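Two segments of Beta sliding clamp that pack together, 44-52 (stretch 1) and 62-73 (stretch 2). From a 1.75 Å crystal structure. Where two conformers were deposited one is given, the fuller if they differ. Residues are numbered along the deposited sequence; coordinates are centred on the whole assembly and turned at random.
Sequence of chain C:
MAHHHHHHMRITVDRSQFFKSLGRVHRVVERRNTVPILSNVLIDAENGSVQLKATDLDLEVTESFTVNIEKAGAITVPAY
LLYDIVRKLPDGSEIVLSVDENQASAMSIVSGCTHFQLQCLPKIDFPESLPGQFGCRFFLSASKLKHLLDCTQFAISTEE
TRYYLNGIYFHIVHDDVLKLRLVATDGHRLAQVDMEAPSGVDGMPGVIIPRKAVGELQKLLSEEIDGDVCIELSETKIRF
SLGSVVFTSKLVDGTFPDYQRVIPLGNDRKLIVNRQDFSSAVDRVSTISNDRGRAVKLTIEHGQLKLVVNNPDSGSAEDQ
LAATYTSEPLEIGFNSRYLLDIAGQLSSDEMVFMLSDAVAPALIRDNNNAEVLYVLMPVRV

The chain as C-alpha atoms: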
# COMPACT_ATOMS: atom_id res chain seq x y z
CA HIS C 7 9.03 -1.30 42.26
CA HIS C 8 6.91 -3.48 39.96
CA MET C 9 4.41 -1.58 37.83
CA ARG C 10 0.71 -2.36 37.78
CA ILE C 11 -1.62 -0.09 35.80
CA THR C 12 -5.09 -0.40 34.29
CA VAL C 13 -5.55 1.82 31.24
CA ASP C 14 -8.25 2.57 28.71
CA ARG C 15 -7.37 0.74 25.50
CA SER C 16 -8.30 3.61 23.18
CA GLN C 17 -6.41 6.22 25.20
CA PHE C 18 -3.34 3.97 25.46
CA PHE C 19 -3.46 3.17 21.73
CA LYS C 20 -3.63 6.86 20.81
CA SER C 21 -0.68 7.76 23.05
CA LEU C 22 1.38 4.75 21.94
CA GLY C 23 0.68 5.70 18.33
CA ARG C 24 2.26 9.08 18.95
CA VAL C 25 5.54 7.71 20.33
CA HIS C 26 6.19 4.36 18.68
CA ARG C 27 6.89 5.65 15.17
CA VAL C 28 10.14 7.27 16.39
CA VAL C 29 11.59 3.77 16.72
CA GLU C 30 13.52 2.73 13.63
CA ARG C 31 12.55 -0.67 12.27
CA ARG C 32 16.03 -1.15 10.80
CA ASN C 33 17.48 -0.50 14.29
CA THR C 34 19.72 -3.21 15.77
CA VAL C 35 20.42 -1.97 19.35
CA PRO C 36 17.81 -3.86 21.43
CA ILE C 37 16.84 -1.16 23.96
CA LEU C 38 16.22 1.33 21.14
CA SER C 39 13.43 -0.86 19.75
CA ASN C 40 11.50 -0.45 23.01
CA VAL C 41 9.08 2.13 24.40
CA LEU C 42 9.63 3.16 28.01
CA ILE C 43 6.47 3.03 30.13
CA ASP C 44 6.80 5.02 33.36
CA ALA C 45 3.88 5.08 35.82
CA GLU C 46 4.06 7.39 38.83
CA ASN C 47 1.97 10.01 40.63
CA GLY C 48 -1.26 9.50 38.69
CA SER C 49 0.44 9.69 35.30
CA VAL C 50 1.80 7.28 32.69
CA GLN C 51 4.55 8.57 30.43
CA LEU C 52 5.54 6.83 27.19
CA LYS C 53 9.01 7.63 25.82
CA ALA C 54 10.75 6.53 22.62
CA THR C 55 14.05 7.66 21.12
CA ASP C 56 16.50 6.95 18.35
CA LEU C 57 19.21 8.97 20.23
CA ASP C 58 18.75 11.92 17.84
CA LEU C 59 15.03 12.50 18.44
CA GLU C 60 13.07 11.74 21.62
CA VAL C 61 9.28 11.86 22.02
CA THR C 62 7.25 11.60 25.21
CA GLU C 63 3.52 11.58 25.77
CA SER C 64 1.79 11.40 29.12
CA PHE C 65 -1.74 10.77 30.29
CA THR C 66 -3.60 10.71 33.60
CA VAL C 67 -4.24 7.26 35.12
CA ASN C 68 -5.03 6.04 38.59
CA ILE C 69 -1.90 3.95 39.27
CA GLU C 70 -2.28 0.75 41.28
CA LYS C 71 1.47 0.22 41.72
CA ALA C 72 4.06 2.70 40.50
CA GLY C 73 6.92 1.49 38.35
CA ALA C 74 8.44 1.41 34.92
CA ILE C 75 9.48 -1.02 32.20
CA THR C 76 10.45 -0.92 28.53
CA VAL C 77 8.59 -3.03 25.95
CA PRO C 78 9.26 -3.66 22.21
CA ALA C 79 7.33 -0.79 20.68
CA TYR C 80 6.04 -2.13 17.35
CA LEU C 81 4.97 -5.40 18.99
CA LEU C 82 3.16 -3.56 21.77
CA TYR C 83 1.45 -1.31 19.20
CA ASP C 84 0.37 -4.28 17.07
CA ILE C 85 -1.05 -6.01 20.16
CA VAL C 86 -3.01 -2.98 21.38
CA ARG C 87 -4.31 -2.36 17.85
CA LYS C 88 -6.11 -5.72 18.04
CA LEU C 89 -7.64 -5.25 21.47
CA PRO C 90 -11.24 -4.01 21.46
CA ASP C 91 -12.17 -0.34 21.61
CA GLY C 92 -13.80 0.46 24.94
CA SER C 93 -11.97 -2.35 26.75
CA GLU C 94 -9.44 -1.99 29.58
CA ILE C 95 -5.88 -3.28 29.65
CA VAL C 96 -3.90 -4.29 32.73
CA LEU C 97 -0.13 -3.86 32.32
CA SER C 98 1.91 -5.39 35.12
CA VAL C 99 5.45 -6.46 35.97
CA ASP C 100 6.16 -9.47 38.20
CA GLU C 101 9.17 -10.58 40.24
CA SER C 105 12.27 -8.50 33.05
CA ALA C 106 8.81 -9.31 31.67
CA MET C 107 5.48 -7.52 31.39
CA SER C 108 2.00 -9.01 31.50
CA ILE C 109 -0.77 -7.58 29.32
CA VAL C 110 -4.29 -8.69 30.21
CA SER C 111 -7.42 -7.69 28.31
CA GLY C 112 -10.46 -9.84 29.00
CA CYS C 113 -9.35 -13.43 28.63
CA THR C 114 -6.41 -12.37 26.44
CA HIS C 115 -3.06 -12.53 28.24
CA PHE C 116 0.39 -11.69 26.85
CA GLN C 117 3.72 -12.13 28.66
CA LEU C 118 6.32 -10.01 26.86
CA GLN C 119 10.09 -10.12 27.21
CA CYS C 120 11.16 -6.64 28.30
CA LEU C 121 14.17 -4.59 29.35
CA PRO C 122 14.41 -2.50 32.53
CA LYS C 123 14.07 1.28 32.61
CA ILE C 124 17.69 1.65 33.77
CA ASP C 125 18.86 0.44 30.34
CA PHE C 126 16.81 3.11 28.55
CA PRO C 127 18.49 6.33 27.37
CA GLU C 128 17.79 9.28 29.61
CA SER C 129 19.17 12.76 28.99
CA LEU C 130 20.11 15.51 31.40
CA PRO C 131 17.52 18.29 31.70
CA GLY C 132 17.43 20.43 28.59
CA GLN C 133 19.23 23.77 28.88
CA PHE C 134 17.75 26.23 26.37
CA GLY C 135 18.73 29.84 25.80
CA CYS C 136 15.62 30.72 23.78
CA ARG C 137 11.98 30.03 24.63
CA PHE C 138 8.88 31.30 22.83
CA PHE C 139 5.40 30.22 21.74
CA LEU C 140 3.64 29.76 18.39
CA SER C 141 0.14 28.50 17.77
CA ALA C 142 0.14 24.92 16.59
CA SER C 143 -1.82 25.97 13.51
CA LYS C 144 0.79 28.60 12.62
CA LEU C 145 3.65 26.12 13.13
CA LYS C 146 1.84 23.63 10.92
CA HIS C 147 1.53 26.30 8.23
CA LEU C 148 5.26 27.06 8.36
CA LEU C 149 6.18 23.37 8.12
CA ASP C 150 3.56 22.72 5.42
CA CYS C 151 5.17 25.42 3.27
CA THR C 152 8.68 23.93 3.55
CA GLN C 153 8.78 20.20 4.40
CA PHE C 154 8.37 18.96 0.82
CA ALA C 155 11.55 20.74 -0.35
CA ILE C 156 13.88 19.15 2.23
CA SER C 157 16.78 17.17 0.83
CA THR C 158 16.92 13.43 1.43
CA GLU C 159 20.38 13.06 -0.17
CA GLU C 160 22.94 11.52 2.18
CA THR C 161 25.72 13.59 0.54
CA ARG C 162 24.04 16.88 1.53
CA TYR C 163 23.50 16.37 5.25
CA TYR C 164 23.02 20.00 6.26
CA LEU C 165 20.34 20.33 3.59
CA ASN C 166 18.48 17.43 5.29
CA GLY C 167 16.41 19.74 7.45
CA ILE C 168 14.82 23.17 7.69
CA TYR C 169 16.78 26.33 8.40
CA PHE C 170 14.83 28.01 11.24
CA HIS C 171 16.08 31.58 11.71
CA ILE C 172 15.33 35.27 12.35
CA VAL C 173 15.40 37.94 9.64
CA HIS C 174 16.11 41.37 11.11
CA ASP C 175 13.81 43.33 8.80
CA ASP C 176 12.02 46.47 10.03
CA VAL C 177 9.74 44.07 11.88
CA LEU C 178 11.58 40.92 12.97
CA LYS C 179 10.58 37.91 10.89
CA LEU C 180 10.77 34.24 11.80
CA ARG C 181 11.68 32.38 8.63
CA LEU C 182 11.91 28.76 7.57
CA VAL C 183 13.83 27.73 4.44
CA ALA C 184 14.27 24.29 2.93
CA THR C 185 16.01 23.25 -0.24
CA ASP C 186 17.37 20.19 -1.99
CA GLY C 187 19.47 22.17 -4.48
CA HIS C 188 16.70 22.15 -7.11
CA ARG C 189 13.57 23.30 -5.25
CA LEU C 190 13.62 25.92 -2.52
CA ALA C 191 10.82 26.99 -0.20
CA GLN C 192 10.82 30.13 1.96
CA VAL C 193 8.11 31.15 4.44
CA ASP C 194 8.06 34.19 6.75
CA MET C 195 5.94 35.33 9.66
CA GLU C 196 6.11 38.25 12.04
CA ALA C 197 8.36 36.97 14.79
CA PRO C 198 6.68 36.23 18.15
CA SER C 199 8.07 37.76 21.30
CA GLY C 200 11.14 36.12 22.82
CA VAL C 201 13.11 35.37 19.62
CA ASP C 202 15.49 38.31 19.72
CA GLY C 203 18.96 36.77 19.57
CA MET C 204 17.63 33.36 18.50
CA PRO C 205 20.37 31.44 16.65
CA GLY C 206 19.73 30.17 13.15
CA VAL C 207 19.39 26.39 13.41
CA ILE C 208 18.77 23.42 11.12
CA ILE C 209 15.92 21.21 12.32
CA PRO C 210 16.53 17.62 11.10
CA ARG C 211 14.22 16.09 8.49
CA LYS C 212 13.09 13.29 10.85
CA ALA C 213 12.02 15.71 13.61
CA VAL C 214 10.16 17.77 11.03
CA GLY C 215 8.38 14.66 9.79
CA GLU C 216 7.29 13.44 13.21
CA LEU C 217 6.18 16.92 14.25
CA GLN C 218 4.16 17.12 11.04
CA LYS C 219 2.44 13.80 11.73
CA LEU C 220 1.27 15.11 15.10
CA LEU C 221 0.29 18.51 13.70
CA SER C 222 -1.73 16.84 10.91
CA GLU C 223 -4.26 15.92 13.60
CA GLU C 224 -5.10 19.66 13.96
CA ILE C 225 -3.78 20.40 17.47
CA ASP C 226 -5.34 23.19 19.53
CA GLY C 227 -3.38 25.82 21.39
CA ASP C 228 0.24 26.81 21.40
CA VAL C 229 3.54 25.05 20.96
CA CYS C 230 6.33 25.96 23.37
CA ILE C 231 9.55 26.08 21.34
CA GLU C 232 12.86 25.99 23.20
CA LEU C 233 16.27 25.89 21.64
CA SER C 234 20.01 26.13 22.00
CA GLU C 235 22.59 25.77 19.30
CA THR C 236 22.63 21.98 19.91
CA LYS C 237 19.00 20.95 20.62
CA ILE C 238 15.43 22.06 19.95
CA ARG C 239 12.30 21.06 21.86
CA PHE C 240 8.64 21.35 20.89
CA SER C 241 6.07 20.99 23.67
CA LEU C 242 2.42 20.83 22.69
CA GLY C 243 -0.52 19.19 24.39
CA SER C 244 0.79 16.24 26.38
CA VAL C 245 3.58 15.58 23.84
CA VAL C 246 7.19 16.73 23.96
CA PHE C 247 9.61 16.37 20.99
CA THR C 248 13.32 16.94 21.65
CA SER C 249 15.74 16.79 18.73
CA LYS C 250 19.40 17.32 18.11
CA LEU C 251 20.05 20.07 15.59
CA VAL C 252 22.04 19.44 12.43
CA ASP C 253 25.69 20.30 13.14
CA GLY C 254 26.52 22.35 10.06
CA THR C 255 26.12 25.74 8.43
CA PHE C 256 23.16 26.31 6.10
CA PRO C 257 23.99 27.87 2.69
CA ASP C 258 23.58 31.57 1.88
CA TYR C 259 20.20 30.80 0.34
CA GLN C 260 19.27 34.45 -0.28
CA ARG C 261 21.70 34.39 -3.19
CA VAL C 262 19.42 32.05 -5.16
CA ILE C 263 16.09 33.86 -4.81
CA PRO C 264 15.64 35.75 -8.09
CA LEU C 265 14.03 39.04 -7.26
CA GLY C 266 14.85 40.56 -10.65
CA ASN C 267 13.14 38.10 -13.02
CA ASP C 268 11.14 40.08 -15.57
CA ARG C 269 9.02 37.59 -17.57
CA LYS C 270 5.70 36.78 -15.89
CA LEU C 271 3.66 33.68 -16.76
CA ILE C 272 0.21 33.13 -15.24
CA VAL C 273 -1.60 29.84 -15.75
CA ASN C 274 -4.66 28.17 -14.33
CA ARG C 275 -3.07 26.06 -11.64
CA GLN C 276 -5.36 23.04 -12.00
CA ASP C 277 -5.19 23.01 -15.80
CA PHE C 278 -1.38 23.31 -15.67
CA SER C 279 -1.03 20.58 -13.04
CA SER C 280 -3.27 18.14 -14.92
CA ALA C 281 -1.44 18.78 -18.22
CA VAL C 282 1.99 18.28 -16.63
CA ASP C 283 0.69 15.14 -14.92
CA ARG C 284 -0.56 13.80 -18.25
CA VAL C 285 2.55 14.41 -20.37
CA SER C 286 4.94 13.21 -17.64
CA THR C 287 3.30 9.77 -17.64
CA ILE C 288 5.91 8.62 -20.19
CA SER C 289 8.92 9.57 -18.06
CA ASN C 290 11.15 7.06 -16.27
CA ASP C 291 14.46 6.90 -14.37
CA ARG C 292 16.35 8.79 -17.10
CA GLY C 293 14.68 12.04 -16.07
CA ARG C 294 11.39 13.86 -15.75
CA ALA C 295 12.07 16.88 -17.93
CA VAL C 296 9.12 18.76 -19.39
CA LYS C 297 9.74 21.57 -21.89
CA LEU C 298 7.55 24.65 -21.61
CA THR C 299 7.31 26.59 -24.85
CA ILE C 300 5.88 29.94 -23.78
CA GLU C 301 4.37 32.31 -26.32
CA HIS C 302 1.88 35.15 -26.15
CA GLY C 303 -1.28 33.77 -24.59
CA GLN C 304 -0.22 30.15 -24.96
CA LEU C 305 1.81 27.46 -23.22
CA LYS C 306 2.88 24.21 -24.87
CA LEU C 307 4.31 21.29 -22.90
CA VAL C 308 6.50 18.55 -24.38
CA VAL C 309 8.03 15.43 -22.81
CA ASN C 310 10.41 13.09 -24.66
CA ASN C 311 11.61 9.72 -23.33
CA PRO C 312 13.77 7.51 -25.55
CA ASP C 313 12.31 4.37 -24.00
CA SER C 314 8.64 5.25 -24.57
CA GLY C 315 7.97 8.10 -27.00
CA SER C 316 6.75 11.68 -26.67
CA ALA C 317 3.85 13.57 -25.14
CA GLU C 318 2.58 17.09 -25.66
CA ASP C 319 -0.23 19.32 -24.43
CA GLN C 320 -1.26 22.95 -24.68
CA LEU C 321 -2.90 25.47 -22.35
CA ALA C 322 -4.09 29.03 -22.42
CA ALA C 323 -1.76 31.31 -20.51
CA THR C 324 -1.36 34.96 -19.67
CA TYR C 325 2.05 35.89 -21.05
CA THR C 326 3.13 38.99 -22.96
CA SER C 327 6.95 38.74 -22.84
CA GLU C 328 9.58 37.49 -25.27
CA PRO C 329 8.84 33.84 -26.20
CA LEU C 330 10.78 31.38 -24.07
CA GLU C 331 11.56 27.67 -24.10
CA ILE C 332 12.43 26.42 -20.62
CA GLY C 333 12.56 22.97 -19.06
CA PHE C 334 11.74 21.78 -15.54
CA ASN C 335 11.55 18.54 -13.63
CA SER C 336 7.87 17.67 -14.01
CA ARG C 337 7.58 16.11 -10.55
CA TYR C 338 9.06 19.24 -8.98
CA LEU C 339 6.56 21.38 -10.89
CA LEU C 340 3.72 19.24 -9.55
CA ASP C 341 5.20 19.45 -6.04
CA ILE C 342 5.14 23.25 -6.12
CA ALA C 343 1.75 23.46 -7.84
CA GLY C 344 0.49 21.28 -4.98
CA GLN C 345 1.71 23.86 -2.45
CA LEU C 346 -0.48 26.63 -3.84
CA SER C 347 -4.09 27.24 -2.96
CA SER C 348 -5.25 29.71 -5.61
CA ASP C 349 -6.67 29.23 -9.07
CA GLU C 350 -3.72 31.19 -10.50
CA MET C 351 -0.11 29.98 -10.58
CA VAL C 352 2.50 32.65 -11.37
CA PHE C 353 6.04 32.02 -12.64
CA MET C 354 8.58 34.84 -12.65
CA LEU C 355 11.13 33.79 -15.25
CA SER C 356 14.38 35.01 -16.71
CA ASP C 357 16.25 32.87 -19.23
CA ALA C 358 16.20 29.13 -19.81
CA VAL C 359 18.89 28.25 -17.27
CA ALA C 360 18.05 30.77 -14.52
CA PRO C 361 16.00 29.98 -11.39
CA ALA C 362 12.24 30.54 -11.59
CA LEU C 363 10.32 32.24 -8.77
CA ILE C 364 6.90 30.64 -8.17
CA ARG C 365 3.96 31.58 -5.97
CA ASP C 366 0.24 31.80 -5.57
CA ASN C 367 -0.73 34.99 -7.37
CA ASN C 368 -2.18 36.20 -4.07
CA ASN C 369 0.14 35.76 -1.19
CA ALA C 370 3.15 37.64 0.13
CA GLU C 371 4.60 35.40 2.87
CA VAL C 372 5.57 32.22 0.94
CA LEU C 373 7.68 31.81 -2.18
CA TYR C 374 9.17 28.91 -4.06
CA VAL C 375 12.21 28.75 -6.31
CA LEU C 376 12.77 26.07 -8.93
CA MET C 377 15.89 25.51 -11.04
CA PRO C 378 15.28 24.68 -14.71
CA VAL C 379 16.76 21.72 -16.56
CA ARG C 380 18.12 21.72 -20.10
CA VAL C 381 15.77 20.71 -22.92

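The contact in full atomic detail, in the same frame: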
# COMPACT_ATOMS: atom_id res chain seq x y z
N ASP C 44 6.42 4.56 32.02
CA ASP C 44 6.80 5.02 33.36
C ASP C 44 5.54 5.51 34.05
O ASP C 44 4.96 6.52 33.64
CB ASP C 44 7.86 6.13 33.29
CG ASP C 44 8.73 6.19 34.53
OD1 ASP C 44 8.25 5.85 35.63
OD2 ASP C 44 9.91 6.59 34.41
N ALA C 45 5.13 4.81 35.12
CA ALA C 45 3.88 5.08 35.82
C ALA C 45 4.19 5.59 37.22
O ALA C 45 4.77 4.86 38.04
CB ALA C 45 3.03 3.82 35.88
N GLU C 46 3.82 6.83 37.51
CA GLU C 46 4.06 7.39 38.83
C GLU C 46 3.13 8.57 39.00
O GLU C 46 2.81 9.26 38.03
CB GLU C 46 5.53 7.84 38.96
CG GLU C 46 6.09 7.85 40.34
CD GLU C 46 7.50 8.37 40.33
OE1 GLU C 46 8.06 8.62 41.43
OE2 GLU C 46 8.06 8.53 39.23
N ASN C 47 2.67 8.78 40.25
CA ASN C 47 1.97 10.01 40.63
C ASN C 47 0.79 10.33 39.71
O ASN C 47 0.63 11.45 39.22
CB ASN C 47 2.94 11.19 40.67
CG ASN C 47 4.08 10.98 41.65
OD1 ASN C 47 3.89 10.41 42.73
ND2 ASN C 47 5.27 11.42 41.27
N GLY C 48 -0.05 9.33 39.49
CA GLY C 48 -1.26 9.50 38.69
C GLY C 48 -1.02 9.74 37.22
O GLY C 48 -1.92 10.22 36.53
N SER C 49 0.16 9.41 36.70
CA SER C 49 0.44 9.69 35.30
C SER C 49 1.27 8.57 34.71
O SER C 49 2.14 8.01 35.39
CB SER C 49 1.17 11.04 35.16
OG SER C 49 1.56 11.27 33.81
N VAL C 50 0.99 8.22 33.45
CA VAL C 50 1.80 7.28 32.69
C VAL C 50 2.47 8.07 31.59
O VAL C 50 1.80 8.81 30.87
CB VAL C 50 0.96 6.14 32.11
CG1 VAL C 50 1.77 5.33 31.11
CG2 VAL C 50 0.43 5.26 33.23
N GLN C 51 3.79 7.94 31.50
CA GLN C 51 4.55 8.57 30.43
C GLN C 51 5.09 7.48 29.52
O GLN C 51 5.63 6.48 30.01
CB GLN C 51 5.71 9.40 30.96
CG GLN C 51 6.40 10.19 29.85
CD GLN C 51 7.66 10.87 30.30
OE1 GLN C 51 7.65 12.06 30.61
NE2 GLN C 51 8.76 10.12 30.34
N LEU C 52 4.92 7.67 28.21
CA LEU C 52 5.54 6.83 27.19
C LEU C 52 6.70 7.61 26.59
O LEU C 52 6.55 8.79 26.29
CB LEU C 52 4.54 6.46 26.09
CG LEU C 52 3.25 5.80 26.60
CD1 LEU C 52 2.30 5.50 25.46
CD2 LEU C 52 3.58 4.54 27.41
N THR C 62 7.96 12.09 24.04
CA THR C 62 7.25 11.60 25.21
C THR C 62 5.79 12.02 25.10
O THR C 62 5.49 13.09 24.58
CB THR C 62 7.83 12.14 26.50
OG1 THR C 62 7.64 13.56 26.56
CG2 THR C 62 9.33 11.81 26.60
N GLU C 63 4.90 11.17 25.59
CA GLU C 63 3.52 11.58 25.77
C GLU C 63 3.06 11.03 27.10
O GLU C 63 3.46 9.93 27.49
CB GLU C 63 2.57 11.08 24.69
CG GLU C 63 1.21 11.81 24.86
CD GLU C 63 0.13 11.18 24.08
OE1 GLU C 63 -1.03 11.15 24.54
OE2 GLU C 63 0.46 10.70 22.98
N SER C 64 2.23 11.79 27.79
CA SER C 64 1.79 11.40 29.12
C SER C 64 0.29 11.49 29.19
O SER C 64 -0.32 12.33 28.51
CB SER C 64 2.40 12.30 30.18
OG SER C 64 3.79 12.46 29.91
N PHE C 65 -0.32 10.65 30.02
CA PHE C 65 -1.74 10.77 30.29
C PHE C 65 -2.04 10.38 31.73
O PHE C 65 -1.31 9.60 32.35
CB PHE C 65 -2.59 9.92 29.31
CG PHE C 65 -2.24 8.45 29.28
CD1 PHE C 65 -1.14 7.99 28.58
CD2 PHE C 65 -3.05 7.52 29.93
CE1 PHE C 65 -0.83 6.64 28.54
CE2 PHE C 65 -2.75 6.16 29.87
CZ PHE C 65 -1.64 5.72 29.18
N THR C 66 -3.17 10.89 32.21
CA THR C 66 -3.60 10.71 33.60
C THR C 66 -4.23 9.34 33.78
O THR C 66 -5.13 8.96 33.03
CB THR C 66 -4.59 11.81 33.97
OG1 THR C 66 -3.90 13.08 34.01
CG2 THR C 66 -5.24 11.51 35.31
N VAL C 67 -3.73 8.59 34.77
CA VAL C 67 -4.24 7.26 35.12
C VAL C 67 -4.16 7.10 36.62
O VAL C 67 -3.14 7.46 37.22
CB VAL C 67 -3.43 6.09 34.51
CG1 VAL C 67 -4.19 4.78 34.68
CG2 VAL C 67 -3.09 6.33 33.08
N ASN C 68 -5.19 6.54 37.23
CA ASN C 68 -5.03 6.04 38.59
C ASN C 68 -4.06 4.85 38.55
O ASN C 68 -4.30 3.87 37.84
CB ASN C 68 -6.37 5.62 39.18
CG ASN C 68 -6.20 4.98 40.55
OD1 ASN C 68 -6.37 3.78 40.73
ND2 ASN C 68 -5.84 5.79 41.52
N ILE C 69 -2.97 4.94 39.31
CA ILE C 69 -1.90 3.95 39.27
C ILE C 69 -2.06 3.02 40.46
O ILE C 69 -2.07 3.47 41.61
CB ILE C 69 -0.51 4.62 39.32
CG1 ILE C 69 -0.39 5.70 38.23
CG2 ILE C 69 0.59 3.58 39.19
CD1 ILE C 69 -0.42 5.15 36.83
N GLU C 70 -2.18 1.72 40.19
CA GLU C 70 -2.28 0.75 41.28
C GLU C 70 -0.93 0.54 41.96
O GLU C 70 -0.83 0.62 43.19
CB GLU C 70 -2.84 -0.58 40.77
CG GLU C 70 -3.11 -1.58 41.88
CD GLU C 70 -3.88 -2.81 41.40
OE1 GLU C 70 -4.30 -2.84 40.21
OE2 GLU C 70 -4.06 -3.73 42.21
N LYS C 71 0.12 0.28 41.18
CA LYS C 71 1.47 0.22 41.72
C LYS C 71 2.40 0.96 40.78
O LYS C 71 2.45 0.65 39.59
CB LYS C 71 1.97 -1.22 41.87
CG LYS C 71 1.15 -2.12 42.74
CD LYS C 71 1.78 -3.52 42.76
CE LYS C 71 3.25 -3.47 43.21
NZ LYS C 71 3.95 -4.79 43.12
N ALA C 72 3.15 1.93 41.32
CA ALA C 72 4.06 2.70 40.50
C ALA C 72 5.21 1.82 40.01
O ALA C 72 5.60 0.85 40.68
CB ALA C 72 4.63 3.88 41.28
N GLY C 73 5.77 2.19 38.88
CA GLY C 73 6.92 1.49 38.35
C GLY C 73 7.12 1.80 36.89
O GLY C 73 6.37 2.56 36.28
O HOH W 1 -2.33 13.03 36.27

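Strands 49–52 and 62–66 run antiparallel, and the contact, which buries 740 Å² in all, centres on Val50, Phe65 and Ile69. Val50, the residue most covered by the opposite stretch, is fixed by a reciprocal pair of backbone hydrogen bonds with Phe65: Val50 N to Phe65 O and Phe65 N to Val50 O, both 2.9 Å. This register places the two side chains on the same face of the sheet. With chi1 at 56° (p), the Phe65 ring lies against its neighbour, so that Val50 CB sits over one ring face, 4.2 Å from the centroid, and Val50 CG1 approaches Phe65 CE1 at 3.9 Å. The other methyl, Val50 CG2, lies 3.7 Å from both Val67 CG2 and Ile69 CD1. A branched side chain thus serves two apolar neighbourhoods at once. Ile69 points toward stretch 1 and extends the cluster to the buried Ala45, with Ile69 CD1 3.8 Å from Ala45 CB.

Backbone pairing continues on both sides of this centre. Leu52 N donates to Glu63 O (2.8 Å) and Glu63 N to Leu52 O (3.0 Å), while Val67 N reaches Gly48 O (3.0 Å). Beyond the turn, Ala45 N binds Gly73 O (2.8 Å) and Gly73 N binds Ala45 O (3.0 Å). Glycine suits both of its positions: Gly48 adopts a positive phi in the type I' turn from Glu46 to Ser49, and at the backbone angles of Gly73 a CB would be jammed against the preceding carbonyl.

The opposite face, carrying Ser49, Gln51, Ser64 and Thr66, is more polar and partly open to solvent. Here Gln51 CG packs 3.5 Å from Ser64 OG, and a water bridges the stretches, donating to Gly48 O (2.9 Å from the water O) and hydrogen-bonding Thr66 OG1 (2.8 Å from the same O).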